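Local coordinates for O-methyltransferase, putative (Bacillus cereus, PDB 3DUW), which transfers a methyl group from S-adenosyl-L-methionine to an oxygen of its acceptor substrate, leaving S-adenosyl-L-homocysteine as the product, at the interface of chains A and B. Numbering follows the deposited sequence. Chains: chain A/B, O-methyltransferase, putative.

Contact 1: the interface of chains A and B. Residues chain A 9-10, 13; chain B 169, 172, 174-175, 206, 213.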
loop_
_atom_site.group_PDB
_atom_site.type_symbol
_atom_site.label_atom_id
_atom_site.label_comp_id
_atom_site.label_asym_id
_atom_site.label_seq_id
_atom_site.Cartn_x
_atom_site.Cartn_y
_atom_site.Cartn_z
ATOM N N ALA A 9 11.352 -2.216 -16.569
ATOM C CA ALA A 9 12.706 -1.838 -16.186
ATOM C C ALA A 9 12.734 -1.224 -14.790
ATOM O O ALA A 9 13.650 -1.480 -14.012
ATOM C CB ALA A 9 13.282 -0.858 -17.200
ATOM N N VAL A 10 11.732 -0.410 -14.475
ATOM C CA VAL A 10 11.676 0.207 -13.158
ATOM C C VAL A 10 11.443 -0.868 -12.097
ATOM O O VAL A 10 12.074 -0.843 -11.043
ATOM C CB VAL A 10 10.570 1.285 -13.089
ATOM C CG1 VAL A 10 10.424 1.794 -11.658
ATOM C CG2 VAL A 10 10.924 2.440 -14.016
ATOM N N TYR A 13 14.593 -2.654 -11.390
ATOM C CA TYR A 13 15.462 -1.847 -10.542
ATOM C C TYR A 13 15.025 -1.977 -9.082
ATOM O O TYR A 13 15.836 -2.258 -8.196
ATOM C CB TYR A 13 15.392 -0.376 -10.962
ATOM C CG TYR A 13 16.094 0.558 -10.000
ATOM C CD1 TYR A 13 17.482 0.676 -10.000
ATOM C CD2 TYR A 13 15.370 1.297 -9.058
ATOM C CE1 TYR A 13 18.134 1.502 -9.086
ATOM C CE2 TYR A 13 16.016 2.127 -8.139
ATOM C CZ TYR A 13 17.396 2.222 -8.161
ATOM O OH TYR A 13 18.044 3.037 -7.258
ATOM N N VAL B 169 9.612 7.489 -8.107
ATOM C CA VAL B 169 9.692 6.846 -9.417
ATOM C C VAL B 169 9.893 7.928 -10.482
ATOM O O VAL B 169 10.620 7.726 -11.455
ATOM C CB VAL B 169 8.439 5.996 -9.713
ATOM C CG1 VAL B 169 8.410 5.581 -11.185
ATOM C CG2 VAL B 169 8.458 4.756 -8.823
ATOM N N GLY B 172 9.560 7.406 -14.196
ATOM C CA GLY B 172 10.562 6.455 -14.646
ATOM C C GLY B 172 12.000 6.941 -14.600
ATOM O O GLY B 172 12.925 6.177 -14.867
ATOM N N VAL B 174 13.818 7.373 -12.213
ATOM C CA VAL B 174 14.584 6.712 -11.167
ATOM C C VAL B 174 15.651 5.752 -11.712
ATOM O O VAL B 174 16.667 5.531 -11.061
ATOM C CB VAL B 174 13.640 5.964 -10.183
ATOM C CG1 VAL B 174 12.921 4.838 -10.900
ATOM C CG2 VAL B 174 14.429 5.435 -8.995
ATOM N N ILE B 175 15.440 5.192 -12.902
ATOM C CA ILE B 175 16.437 4.273 -13.457
ATOM C C ILE B 175 17.513 4.948 -14.308
ATOM O O ILE B 175 18.398 4.276 -14.844
ATOM C CB ILE B 175 15.787 3.127 -14.291
ATOM C CG1 ILE B 175 15.037 3.686 -15.499
ATOM C CG2 ILE B 175 14.861 2.304 -13.403
ATOM C CD1 ILE B 175 14.479 2.605 -16.409
ATOM N N GLN B 206 4.931 1.209 -8.270
ATOM C CA GLN B 206 4.817 2.277 -9.237
ATOM C C GLN B 206 3.344 2.555 -9.343
ATOM O O GLN B 206 2.541 1.630 -9.446
ATOM C CB GLN B 206 5.352 1.861 -10.601
ATOM C CG GLN B 206 6.810 1.457 -10.609
ATOM C CD GLN B 206 7.242 1.014 -11.986
ATOM O OE1 GLN B 206 7.263 1.811 -12.923
ATOM N NE2 GLN B 206 7.570 -0.262 -12.125
ATOM N N TYR B 213 2.544 9.413 -13.639
ATOM C CA TYR B 213 3.270 8.180 -13.380
ATOM C C TYR B 213 4.388 8.422 -12.371
ATOM O O TYR B 213 5.355 9.134 -12.647
ATOM C CB TYR B 213 3.796 7.652 -14.723
ATOM C CG TYR B 213 4.869 6.593 -14.671
ATOM C CD1 TYR B 213 4.820 5.548 -13.748
ATOM C CD2 TYR B 213 5.920 6.615 -15.587
ATOM C CE1 TYR B 213 5.796 4.552 -13.744
ATOM C CE2 TYR B 213 6.892 5.628 -15.590
ATOM C CZ TYR B 213 6.827 4.600 -14.669
ATOM O OH TYR B 213 7.797 3.624 -14.683
#
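A:Val10 lies over the flat carboxamide of B:Gln206, and this is the tight part of the contact. Its CG1 is 3.3 Å from the amide carbon CD of B:Gln206 and almost equally near to OE1 and NE2, which shows that the methyl rests on the face of the group. B:Tyr213 helps set the amide's rotation: its phenolic OH donates to OE1 of B:Gln206, 2.6 Å away and almost in line with the C=O (168°), with OE1 in the ring plane. The same hydroxyl touches the other branch of A:Val10, CG2, at 3.4 Å.

A second close patch is built on B:Ile175. Its CG1 takes the position between backbone N and carbonyl carbon (chi1 62°), which leaves the two branches pointing at different helix residues. CG2 sits 3.7 Å from A:Tyr13 CB and also meets A:Val10 CA, whereas CD1 reaches A:Ala9 CB at 3.7 Å.

The CG1 branch of B:Val174 is looser, 4.0 Å from A:Val10 CG1, as is B:Gly172, with CA 4.1 Å from A:Val10 CG2, although B:Val174 CG2 touches the ring of A:Tyr13 at CE2. One side of helix 4-18 of chain A thus lies between the 3-10 helix 170-175 and strand 200-208 of chain B.

Contact 2: the interface of chains A and B. Residues chain A 206-208, 213; chain B 206-208.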
loop_
_atom_site.group_PDB
_atom_site.type_symbol
_atom_site.label_atom_id
_atom_site.label_comp_id
_atom_site.label_asym_id
_atom_site.label_seq_id
_atom_site.Cartn_x
_atom_site.Cartn_y
_atom_site.Cartn_z
ATOM N N GLN A 206 -3.822 2.634 -8.513
ATOM C CA GLN A 206 -3.559 2.061 -9.822
ATOM C C GLN A 206 -2.055 1.844 -9.839
ATOM O O GLN A 206 -1.294 2.717 -9.412
ATOM C CB GLN A 206 -3.930 3.037 -10.934
ATOM C CG GLN A 206 -5.349 3.556 -10.882
ATOM C CD GLN A 206 -5.622 4.527 -12.009
ATOM O OE1 GLN A 206 -5.473 4.185 -13.181
ATOM N NE2 GLN A 206 -6.012 5.743 -11.664
ATOM N N THR A 207 -1.618 0.688 -10.320
ATOM C CA THR A 207 -0.195 0.403 -10.365
ATOM C C THR A 207 0.257 -0.030 -11.744
ATOM O O THR A 207 -0.540 -0.490 -12.562
ATOM C CB THR A 207 0.201 -0.732 -9.386
ATOM O OG1 THR A 207 -0.367 -1.977 -9.825
ATOM C CG2 THR A 207 -0.285 -0.418 -7.978
ATOM N N VAL A 208 1.545 0.154 -12.004
ATOM C CA VAL A 208 2.135 -0.300 -13.251
ATOM C C VAL A 208 3.397 -1.043 -12.854
ATOM O O VAL A 208 3.937 -0.834 -11.767
ATOM C CB VAL A 208 2.478 0.853 -14.235
ATOM C CG1 VAL A 208 1.198 1.491 -14.744
ATOM C CG2 VAL A 208 3.381 1.882 -13.575
ATOM N N TYR A 213 -0.525 -2.563 -16.520
ATOM C CA TYR A 213 -1.315 -1.535 -15.858
ATOM C C TYR A 213 -2.524 -2.168 -15.178
ATOM O O TYR A 213 -3.404 -2.716 -15.839
ATOM C CB TYR A 213 -1.710 -0.501 -16.921
ATOM C CG TYR A 213 -2.785 0.496 -16.558
ATOM C CD1 TYR A 213 -2.885 1.035 -15.274
ATOM C CD2 TYR A 213 -3.686 0.933 -17.528
ATOM C CE1 TYR A 213 -3.861 1.984 -14.970
ATOM C CE2 TYR A 213 -4.653 1.874 -17.238
ATOM C CZ TYR A 213 -4.740 2.395 -15.963
ATOM O OH TYR A 213 -5.723 3.310 -15.696
ATOM N N GLN B 206 4.931 1.209 -8.270
ATOM C CA GLN B 206 4.817 2.277 -9.237
ATOM C C GLN B 206 3.344 2.555 -9.343
ATOM O O GLN B 206 2.541 1.630 -9.446
ATOM C CB GLN B 206 5.352 1.861 -10.601
ATOM C CG GLN B 206 6.810 1.457 -10.609
ATOM C CD GLN B 206 7.242 1.014 -11.986
ATOM O OE1 GLN B 206 7.263 1.811 -12.923
ATOM N NE2 GLN B 206 7.570 -0.262 -12.125
ATOM N N THR B 207 2.965 3.815 -9.334
ATOM C CA THR B 207 1.549 4.148 -9.403
ATOM C C THR B 207 1.233 5.111 -10.552
ATOM O O THR B 207 2.107 5.820 -11.040
ATOM C CB THR B 207 1.125 4.763 -8.055
ATOM O OG1 THR B 207 1.858 5.980 -7.841
ATOM C CG2 THR B 207 1.399 3.792 -6.911
ATOM N N VAL B 208 -0.016 5.104 -11.002
ATOM C CA VAL B 208 -0.472 6.044 -12.007
ATOM C C VAL B 208 -1.782 6.599 -11.481
ATOM O O VAL B 208 -2.426 5.979 -10.632
ATOM C CB VAL B 208 -0.656 5.432 -13.409
ATOM C CG1 VAL B 208 0.693 4.991 -13.960
ATOM C CG2 VAL B 208 -1.624 4.278 -13.375
HETATM O O HOH W 1 4.215 -1.361 -9.118
HETATM O O HOH W 2 -3.085 5.332 -8.110
#
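A:Val208 and B:Val208 meet across the two-fold through their CG1 methyls, 3.6 Å apart, the side chains crossing at about a right angle. In both copies CG1 is anti to the carbonyl carbon (chi1 -68° and -66°), which directs it to its symmetry mate and leaves CG2 for other partners. B:Val208 CG2 packs on A:Gln206 CB at 3.6 Å and on the aromatic carbon CE1 of A:Tyr213, whose OH donates to A:Gln206 OE1, while A:Val208 CG2 meets B:Gln206 CB in the twin arrangement.

Outward from this apolar centre the backbones pair as antiparallel strands, A:Thr207 facing B:Thr207 at the two-fold with a Gln206-Val208 pair on either side, so that strands 200-209 of chain A and 200-208 of chain B join edge to edge. B:Val208 N donates to A:Gln206 O at 3.1 Å and A:Val208 N to B:Gln206 O at 3.1 Å.

On the outer side of each Gln206-Val208 pair a water stands between the remaining amide N and carbonyl O, in place of a second direct bond. Water 1 lies 2.8 Å from B:Gln206 N and 2.7 Å from A:Val208 O. Water 2 repeats this bridge on the opposite side, lying 2.8 Å from A:Gln206 N and 2.7 Å from the carbonyl O of B:Val208.

Contact 3: the interface of chains A and B. Residues chain A 18, 48, 52; chain B 201-203, 218.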
loop_
_atom_site.group_PDB
_atom_site.type_symbol
_atom_site.label_atom_id
_atom_site.label_comp_id
_atom_site.label_asym_id
_atom_site.label_seq_id
_atom_site.Cartn_x
_atom_site.Cartn_y
_atom_site.Cartn_z
ATOM N N LEU A 18 15.855 -3.573 -3.622
ATOM C CA LEU A 18 15.115 -3.815 -2.383
ATOM C C LEU A 18 14.757 -5.247 -2.023
ATOM O O LEU A 18 14.372 -5.511 -0.882
ATOM C CB LEU A 18 13.824 -2.990 -2.384
ATOM C CG LEU A 18 13.947 -1.474 -2.559
ATOM C CD1 LEU A 18 12.566 -0.844 -2.475
ATOM C CD2 LEU A 18 14.854 -0.893 -1.485
ATOM N N LYS A 48 6.032 -8.571 -1.888
ATOM C CA LYS A 48 6.662 -7.996 -0.711
ATOM C C LYS A 48 5.751 -6.963 -0.064
ATOM O O LYS A 48 5.767 -6.798 1.155
ATOM C CB LYS A 48 8.013 -7.372 -1.044
ATOM C CG LYS A 48 8.760 -6.987 0.219
ATOM C CD LYS A 48 10.237 -6.805 -0.015
ATOM C CE LYS A 48 10.955 -6.607 1.308
ATOM N NZ LYS A 48 12.407 -6.414 1.098
ATOM N N LEU A 52 4.847 -7.150 3.847
ATOM C CA LEU A 52 5.037 -6.018 4.739
ATOM C C LEU A 52 3.727 -5.566 5.370
ATOM O O LEU A 52 3.695 -5.226 6.551
ATOM C CB LEU A 52 5.699 -4.860 3.986
ATOM C CG LEU A 52 7.153 -5.125 3.572
ATOM C CD1 LEU A 52 7.636 -4.024 2.642
ATOM C CD2 LEU A 52 8.038 -5.224 4.812
ATOM N N SER B 201 13.222 -3.244 5.917
ATOM C CA SER B 201 12.767 -4.074 4.805
ATOM C C SER B 201 11.754 -3.245 4.023
ATOM O O SER B 201 10.836 -2.674 4.610
ATOM C CB SER B 201 12.106 -5.349 5.327
ATOM O OG SER B 201 11.699 -6.178 4.255
ATOM N N ALA B 202 11.904 -3.191 2.705
ATOM C CA ALA B 202 11.003 -2.368 1.912
ATOM C C ALA B 202 10.673 -2.892 0.526
ATOM O O ALA B 202 11.295 -3.825 0.015
ATOM C CB ALA B 202 11.595 -0.965 1.778
ATOM N N THR B 203 9.666 -2.264 -0.067
ATOM C CA THR B 203 9.260 -2.535 -1.430
ATOM C C THR B 203 8.873 -1.175 -2.000
ATOM O O THR B 203 8.849 -0.165 -1.285
ATOM C CB THR B 203 8.039 -3.480 -1.533
ATOM O OG1 THR B 203 7.871 -3.863 -2.905
ATOM C CG2 THR B 203 6.763 -2.786 -1.059
HETATM N N MSE B 218 7.500 1.711 0.568
HETATM C CA MSE B 218 6.904 1.391 1.857
HETATM C C MSE B 218 7.944 0.525 2.549
HETATM O O MSE B 218 8.311 -0.542 2.052
HETATM C CB MSE B 218 5.585 0.623 1.726
HETATM C CG MSE B 218 4.966 0.298 3.090
HETATM SE SE MSE B 218 3.139 -0.321 3.009
HETATM C CE MSE B 218 3.465 -2.202 2.700
HETATM O O HOH W 3 14.364 -3.733 1.334
HETATM O O HOH W 4 14.601 -6.778 2.891
#
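A:Lys48 runs obliquely over B:Thr203 and B:Ala202 toward B:Ser201 and brings its terminal amino group NZ to both chains. NZ donates to A:Leu18 O at 2.9 Å, a bond within its own chain, and more weakly to B:Ala202 O at 3.0 Å. With CG anti to the backbone N (chi1 -170°) and the chain straight beyond it, the nitrogen reaches the last residue of helix 4-18, where its charge would probably offset the negative end of the helix dipole.

Water-mediated links extend this network. Water 3 joins A:Leu18 O, at 2.8 Å, to B:Ala202 N, at 2.9 Å. Water 4 is 2.9 Å from A:Lys48 NZ and makes a longer approach to the hydroxyl OG of B:Ser201.

Apolar packing completes the contact. The side chains of A:Lys48 and B:Thr203 lie alongside, pointing opposite ways, with CB of A:Lys48 3.9 Å from CB of B:Thr203. A:Leu52 turns CD1 to B:Ala202 CA at 3.8 Å, and its CB meets the terminal methyl CE of selenomethionine B:Met218 at 3.7 Å. Helix 44-57 and the end of helix 4-18 of chain A thus rest on the neighbouring strands 200-208 and 214-221 of chain B.

Strand 200-208 of chain B runs through all three patches. Contact 1 and contact 2 share B:Gln206 and have C-alpha centres about 11 Å apart: the side chain of this residue receives the partner's helix while its backbone pairs with the partner's strand. Contact 3 lies about 15 Å from contact 1, to which helix 4-18 of chain A connects it, and about 17 Å from contact 2. Because the interface is two-fold symmetric, contacts 1 and 3 recur with the chains exchanged, and contact 2 lies on the axis. These symmetric patches, with strand pairing across the axis, are consistent with a dimer, though the structure alone does not show it in solution.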